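Local coordinates for protein Alpha/beta hydrolase (PDB 2QJW) that is of unknown specific function but probably acts as a hydrolase of the alpha/beta hydrolase superfamily, at residues A99-P105 with P121-A127; R4-A10 with P75-S81. All coordinates share one frame; numbering follows the deposited sequence. Where two conformers were deposited one is given.

Interaction 1 (A99-P105 with P121-A127)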
loop_
_atom_site.group_PDB
_atom_site.type_symbol
_atom_site.label_atom_id
_atom_site.label_comp_id
_atom_site.label_asym_id
_atom_site.label_seq_id
_atom_site.Cartn_x
_atom_site.Cartn_y
_atom_site.Cartn_z
ATOM N N ALA A 99 5.271 -2.655 16.839
ATOM C CA ALA A 99 5.007 -2.146 15.462
ATOM C C ALA A 99 4.118 -0.931 15.567
ATOM O O ALA A 99 3.497 -0.690 16.600
ATOM C CB ALA A 99 4.314 -3.198 14.595
ATOM N N LEU A 100 4.078 -0.182 14.466
ATOM C CA LEU A 100 3.397 1.100 14.407
ATOM C C LEU A 100 2.562 1.228 13.141
ATOM O O LEU A 100 3.099 1.062 12.035
ATOM C CB LEU A 100 4.463 2.175 14.419
ATOM C CG LEU A 100 4.101 3.638 14.557
ATOM C CD1 LEU A 100 3.290 3.926 15.896
ATOM C CD2 LEU A 100 5.380 4.496 14.449
ATOM N N PHE A 101 1.276 1.577 13.290
ATOM C CA PHE A 101 0.362 1.749 12.172
ATOM C C PHE A 101 -0.133 3.190 12.168
ATOM O O PHE A 101 -0.784 3.631 13.128
ATOM C CB PHE A 101 -0.826 0.793 12.198
ATOM C CG PHE A 101 -1.693 0.919 11.009
ATOM C CD1 PHE A 101 -1.277 0.437 9.814
ATOM C CD2 PHE A 101 -2.908 1.535 11.092
ATOM C CE1 PHE A 101 -2.106 0.530 8.692
ATOM C CE2 PHE A 101 -3.719 1.662 9.970
ATOM C CZ PHE A 101 -3.320 1.169 8.764
ATOM N N LEU A 102 0.189 3.914 11.110
ATOM C CA LEU A 102 -0.109 5.350 11.077
ATOM C C LEU A 102 -0.971 5.711 9.917
ATOM O O LEU A 102 -0.601 5.543 8.781
ATOM C CB LEU A 102 1.180 6.114 10.950
ATOM C CG LEU A 102 2.342 5.808 11.894
ATOM C CD1 LEU A 102 3.626 6.652 11.643
ATOM C CD2 LEU A 102 1.887 6.017 13.344
HETATM N N MSE A 103 -2.164 6.229 10.194
HETATM C CA MSE A 103 -3.058 6.811 9.170
HETATM C C MSE A 103 -2.816 8.332 9.151
HETATM O O MSE A 103 -2.795 8.964 10.200
HETATM C CB MSE A 103 -4.502 6.499 9.401
HETATM C CG MSE A 103 -4.796 4.984 9.444
HETATM SE SE MSE A 103 -6.595 4.513 9.770
HETATM C CE MSE A 103 -6.581 4.991 11.582
ATOM N N VAL A 104 -2.621 8.871 7.946
ATOM C CA VAL A 104 -2.437 10.341 7.687
ATOM C C VAL A 104 -1.613 11.011 8.801
ATOM O O VAL A 104 -2.073 11.934 9.457
ATOM C CB VAL A 104 -3.791 11.071 7.363
ATOM C CG1 VAL A 104 -4.275 10.614 5.980
ATOM C CG2 VAL A 104 -4.841 10.829 8.390
ATOM N N PRO A 105 -0.364 10.555 9.010
ATOM C CA PRO A 105 0.480 11.144 10.054
ATOM C C PRO A 105 0.996 12.534 9.689
ATOM O O PRO A 105 1.517 12.688 8.611
ATOM C CB PRO A 105 1.648 10.137 10.141
ATOM C CG PRO A 105 1.793 9.603 8.829
ATOM C CD PRO A 105 0.370 9.499 8.282
ATOM N N PRO A 121 8.777 -2.142 12.782
ATOM C CA PRO A 121 7.905 -2.117 11.572
ATOM C C PRO A 121 6.899 -0.960 11.623
ATOM O O PRO A 121 6.246 -0.752 12.654
ATOM C CB PRO A 121 7.235 -3.431 11.619
ATOM C CG PRO A 121 8.205 -4.326 12.416
ATOM C CD PRO A 121 8.785 -3.460 13.442
ATOM N N ILE A 122 6.872 -0.182 10.553
ATOM C CA ILE A 122 5.945 0.951 10.395
ATOM C C ILE A 122 5.175 0.748 9.113
ATOM O O ILE A 122 5.792 0.464 8.072
ATOM C CB ILE A 122 6.674 2.293 10.349
ATOM C CG1 ILE A 122 7.504 2.489 11.649
ATOM C CG2 ILE A 122 5.712 3.448 10.100
ATOM C CD1 ILE A 122 8.501 3.654 11.567
ATOM N N SER A 123 3.851 0.863 9.202
ATOM C CA SER A 123 2.966 0.813 8.048
ATOM C C SER A 123 2.113 2.068 8.080
ATOM O O SER A 123 1.537 2.370 9.106
ATOM C CB SER A 123 2.138 -0.440 8.055
ATOM O OG SER A 123 1.244 -0.496 6.985
ATOM N N ILE A 124 2.039 2.764 6.944
ATOM C CA ILE A 124 1.391 4.057 6.832
ATOM C C ILE A 124 0.347 3.967 5.745
ATOM O O ILE A 124 0.595 3.387 4.681
ATOM C CB ILE A 124 2.423 5.185 6.481
ATOM C CG1 ILE A 124 3.590 5.226 7.479
ATOM C CG2 ILE A 124 1.729 6.550 6.346
ATOM C CD1 ILE A 124 4.773 6.002 6.918
ATOM N N VAL A 125 -0.800 4.568 6.005
ATOM C CA VAL A 125 -1.841 4.820 4.979
ATOM C C VAL A 125 -1.980 6.331 4.871
ATOM O O VAL A 125 -2.318 6.958 5.848
ATOM C CB VAL A 125 -3.201 4.157 5.230
ATOM C CG1 VAL A 125 -4.196 4.467 4.107
ATOM C CG2 VAL A 125 -2.972 2.658 5.363
ATOM N N HIS A 126 -1.684 6.892 3.676
ATOM C CA HIS A 126 -1.877 8.328 3.472
ATOM C C HIS A 126 -2.671 8.601 2.236
ATOM O O HIS A 126 -2.813 7.792 1.334
ATOM C CB HIS A 126 -0.533 9.007 3.383
ATOM C CG HIS A 126 -0.592 10.459 3.636
ATOM N ND1 HIS A 126 -0.935 10.955 4.861
ATOM C CD2 HIS A 126 -0.346 11.518 2.831
ATOM C CE1 HIS A 126 -0.932 12.283 4.786
ATOM N NE2 HIS A 126 -0.595 12.634 3.560
ATOM N N ALA A 127 -3.289 9.783 2.256
ATOM C CA ALA A 127 -4.159 10.273 1.157
ATOM C C ALA A 127 -3.372 11.080 0.141
ATOM O O ALA A 127 -2.734 12.073 0.519
ATOM C CB ALA A 127 -5.253 11.123 1.773
#
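Strands 99-103 and 122-127 are parallel neighbours in the sheet of an alpha/beta hydrolase fold, paired in register from Leu100 with Ile122 to Met103 with Val125. Their axes run 4.7 Å apart at an angle of 6°, and five backbone hydrogen bonds join them. Leu100 and Leu102 each use both N and O: Leu100 N reaches Pro121 O, Ser123 N reaches Leu100 O, Leu102 N reaches Ser123 O and Val125 N reaches Leu102 O. The fifth, from Val104 N to Val125 O, is nearly straight (170° at the hydrogen) and extends the ladder past the end of strand 99-103.

On the face carrying Phe101, the phenyl group leans across to the second strand. A chi1 of -176° sets the Phe101 ring beside its own carbonyl carbon. Phe101 CD1 then lies 3.5 Å from Ser123 O, and Phe101 CZ rests on Val125 CG2 at 3.7 Å. Helix 162-174 covers this face, where the Phe169 and Phe101 rings meet obliquely. The face of Leu100, Leu102, Ile122 and Ile124 is packed by helices 83-92 and 135-145: Leu100 CD2 lies 4.0 Å from Ile122 CG1, the two side chains running alongside each other, while Leu102 CD1 touches Ile122 CG2.

At the C-terminal ends of the strands, where this fold usually places its catalytic residues, Val104 and His126 meet at about a right angle. Val104 CA sits at the imidazole edge, in the ring plane, 3.3 Å from His126 ND1, and Val104 CG1 is 3.5 Å from the same nitrogen. ND1 is buried here without a hydrogen-bonding partner, whereas NE2 is bonded to Ile133 O. Pro105 CD packs 3.8 Å from Ile124 CG2, and Val104 also touches Asp130 and His156, members of a probable Ser-His-Asp triad with Ser82.

Interaction 2 (R4-A10 with P75-S81)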
loop_
_atom_site.group_PDB
_atom_site.type_symbol
_atom_site.label_atom_id
_atom_site.label_comp_id
_atom_site.label_asym_id
_atom_site.label_seq_id
_atom_site.Cartn_x
_atom_site.Cartn_y
_atom_site.Cartn_z
ATOM N N ARG A 4 -1.201 -12.840 22.366
ATOM C CA ARG A 4 -0.275 -12.382 21.336
ATOM C C ARG A 4 0.041 -10.880 21.492
ATOM O O ARG A 4 1.077 -10.413 21.032
ATOM C CB ARG A 4 -0.839 -12.628 19.968
ATOM C CG ARG A 4 -2.117 -11.916 19.600
ATOM C CD ARG A 4 -2.759 -12.522 18.394
ATOM N NE ARG A 4 -3.566 -13.701 18.817
ATOM C CZ ARG A 4 -4.048 -14.619 18.004
ATOM N NH1 ARG A 4 -3.838 -14.549 16.714
ATOM N NH2 ARG A 4 -4.828 -15.607 18.519
ATOM N N GLY A 5 -0.886 -10.125 22.046
ATOM C CA GLY A 5 -0.580 -8.720 22.360
ATOM C C GLY A 5 -1.759 -7.820 22.344
ATOM O O GLY A 5 -2.868 -8.275 22.142
ATOM N N HIS A 6 -1.450 -6.536 22.539
ATOM C CA HIS A 6 -2.431 -5.481 22.730
ATOM C C HIS A 6 -2.214 -4.317 21.771
ATOM O O HIS A 6 -1.082 -3.881 21.579
ATOM C CB HIS A 6 -2.234 -4.942 24.119
ATOM C CG HIS A 6 -3.274 -3.982 24.587
ATOM N ND1 HIS A 6 -4.591 -4.345 24.754
ATOM C CD2 HIS A 6 -3.180 -2.676 24.957
ATOM C CE1 HIS A 6 -5.252 -3.310 25.235
ATOM N NE2 HIS A 6 -4.420 -2.288 25.366
ATOM N N CYS A 7 -3.314 -3.824 21.204
ATOM C CA CYS A 7 -3.283 -2.645 20.308
ATOM C C CYS A 7 -3.883 -1.426 20.998
ATOM O O CYS A 7 -4.939 -1.522 21.614
ATOM C CB CYS A 7 -4.079 -2.908 19.056
ATOM S SG CYS A 7 -3.456 -4.200 18.019
ATOM N N ILE A 8 -3.148 -0.315 20.972
ATOM C CA ILE A 8 -3.665 0.966 21.490
ATOM C C ILE A 8 -3.910 1.830 20.285
ATOM O O ILE A 8 -3.000 2.071 19.521
ATOM C CB ILE A 8 -2.738 1.621 22.484
ATOM C CG1 ILE A 8 -2.410 0.691 23.659
ATOM C CG2 ILE A 8 -3.412 2.962 22.949
ATOM C CD1 ILE A 8 -1.310 1.063 24.555
ATOM N N LEU A 9 -5.165 2.237 20.059
ATOM C CA LEU A 9 -5.632 2.921 18.843
ATOM C C LEU A 9 -5.997 4.351 19.208
ATOM O O LEU A 9 -6.946 4.550 19.978
ATOM C CB LEU A 9 -6.853 2.195 18.308
ATOM C CG LEU A 9 -6.653 0.672 18.251
ATOM C CD1 LEU A 9 -7.971 0.039 17.961
ATOM C CD2 LEU A 9 -5.547 0.282 17.239
ATOM N N ALA A 10 -5.251 5.350 18.713
ATOM C CA ALA A 10 -5.417 6.756 19.119
ATOM C C ALA A 10 -6.115 7.605 18.081
ATOM O O ALA A 10 -5.609 7.789 16.973
ATOM C CB ALA A 10 -4.049 7.330 19.377
ATOM N N PRO A 75 3.327 -7.722 24.408
ATOM C CA PRO A 75 3.629 -6.825 23.288
ATOM C C PRO A 75 2.501 -5.819 23.068
ATOM O O PRO A 75 1.315 -6.086 23.320
ATOM C CB PRO A 75 3.730 -7.750 22.083
ATOM C CG PRO A 75 3.978 -9.142 22.689
ATOM C CD PRO A 75 3.200 -9.120 23.968
ATOM N N VAL A 76 2.934 -4.668 22.553
ATOM C CA VAL A 76 2.018 -3.552 22.242
ATOM C C VAL A 76 2.274 -3.044 20.836
ATOM O O VAL A 76 3.402 -2.739 20.463
ATOM C CB VAL A 76 2.215 -2.402 23.208
ATOM C CG1 VAL A 76 1.291 -1.222 22.832
ATOM C CG2 VAL A 76 1.949 -2.884 24.650
ATOM N N VAL A 77 1.172 -2.894 20.098
ATOM C CA VAL A 77 1.127 -2.202 18.810
ATOM C C VAL A 77 0.409 -0.868 19.006
ATOM O O VAL A 77 -0.686 -0.834 19.620
ATOM C CB VAL A 77 0.422 -3.053 17.728
ATOM C CG1 VAL A 77 0.149 -2.285 16.477
ATOM C CG2 VAL A 77 1.259 -4.317 17.459
ATOM N N LEU A 78 1.033 0.225 18.522
ATOM C CA LEU A 78 0.408 1.554 18.593
ATOM C C LEU A 78 -0.055 1.940 17.219
ATOM O O LEU A 78 0.609 1.708 16.211
ATOM C CB LEU A 78 1.400 2.586 19.074
ATOM C CG LEU A 78 1.997 2.278 20.445
ATOM C CD1 LEU A 78 3.025 3.350 20.800
ATOM C CD2 LEU A 78 0.935 2.189 21.515
ATOM N N ALA A 79 -1.263 2.506 17.155
ATOM C CA ALA A 79 -1.844 2.926 15.874
ATOM C C ALA A 79 -2.570 4.182 16.090
ATOM O O ALA A 79 -2.990 4.495 17.217
ATOM C CB ALA A 79 -2.794 1.906 15.365
ATOM N N GLY A 80 -2.793 4.921 15.025
ATOM C CA GLY A 80 -3.579 6.128 15.142
ATOM C C GLY A 80 -3.997 6.699 13.822
ATOM O O GLY A 80 -3.695 6.169 12.760
ATOM N N SER A 81 -4.702 7.828 13.940
ATOM C CA SER A 81 -5.069 8.664 12.803
ATOM C C SER A 81 -4.645 10.106 13.095
ATOM O O SER A 81 -4.945 10.591 14.173
ATOM C CB SER A 81 -6.557 8.621 12.551
ATOM O OG SER A 81 -6.869 9.453 11.451
#
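Ile8 overlaps Leu78 side by side, both side chains pointing the same way, with Ile8 CB 3.8 Å from Leu78 CD2. Its CG1 branch is anti to the carbonyl carbon (chi1 -56°), and from there CD1 reaches back over Val76, 3.9 Å from Val76 CG1. On the opposite face Leu9 CD2 rests 3.7 Å from Ala79 CB, while Cys7 SG lies against Val77 CB at 4.1 Å.

Between these two layers of side chains, the parallel strands 6-10 and 76-81 share six backbone hydrogen bonds, from His6 N to Pro75 O at one end to Ser81 N with Ala10 O at the other. The bond from Ser81 N to Ala10 O is the longest at 3.2 Å; the preceding bond, from Ala10 N to Ala79 O, measures 2.8 Å. Gly80 CA also comes within 3.2 Å of Ala10 O. This closing end leads into a probable nucleophile elbow, the sharp strand-to-helix turn of alpha/beta hydrolases, here containing Gly80, Ser82 and Gly84.

The His6 ring is held from the far side by strand 35-37, through ND1 to Thr35 OG1 and NE2 to Glu37 OE2. Helix 56-71 packs on the face of His6, Ile8 and Val76, whereas helices 20-31 and 162-174 cover that of Cys7, Leu9, Val77 and Ala79.

How the interactions relate
From the N terminus, strand 6-10 comes first, and interaction 2 closes a long loop when strand 76-81 settles beside it; the 64 intervening residues include helices 20-31 and 56-71 and strand 35-37. Helix 83-92 then leads to strand 99-103, and interaction 1 closes a shorter loop of 15 residues, without helix or strand, at 122-127. The two closures follow in series, neither enclosing nor crossing the other. They meet in the sheet, where strands 76-81 and 99-103 are neighbours: Phe101 N to Leu78 O and Met103 N to Gly80 O, each 3.0 Å, are probable hydrogen bonds. Together they unite four adjacent strands of the parallel sheet, with helix 162-174 packing against both contacts.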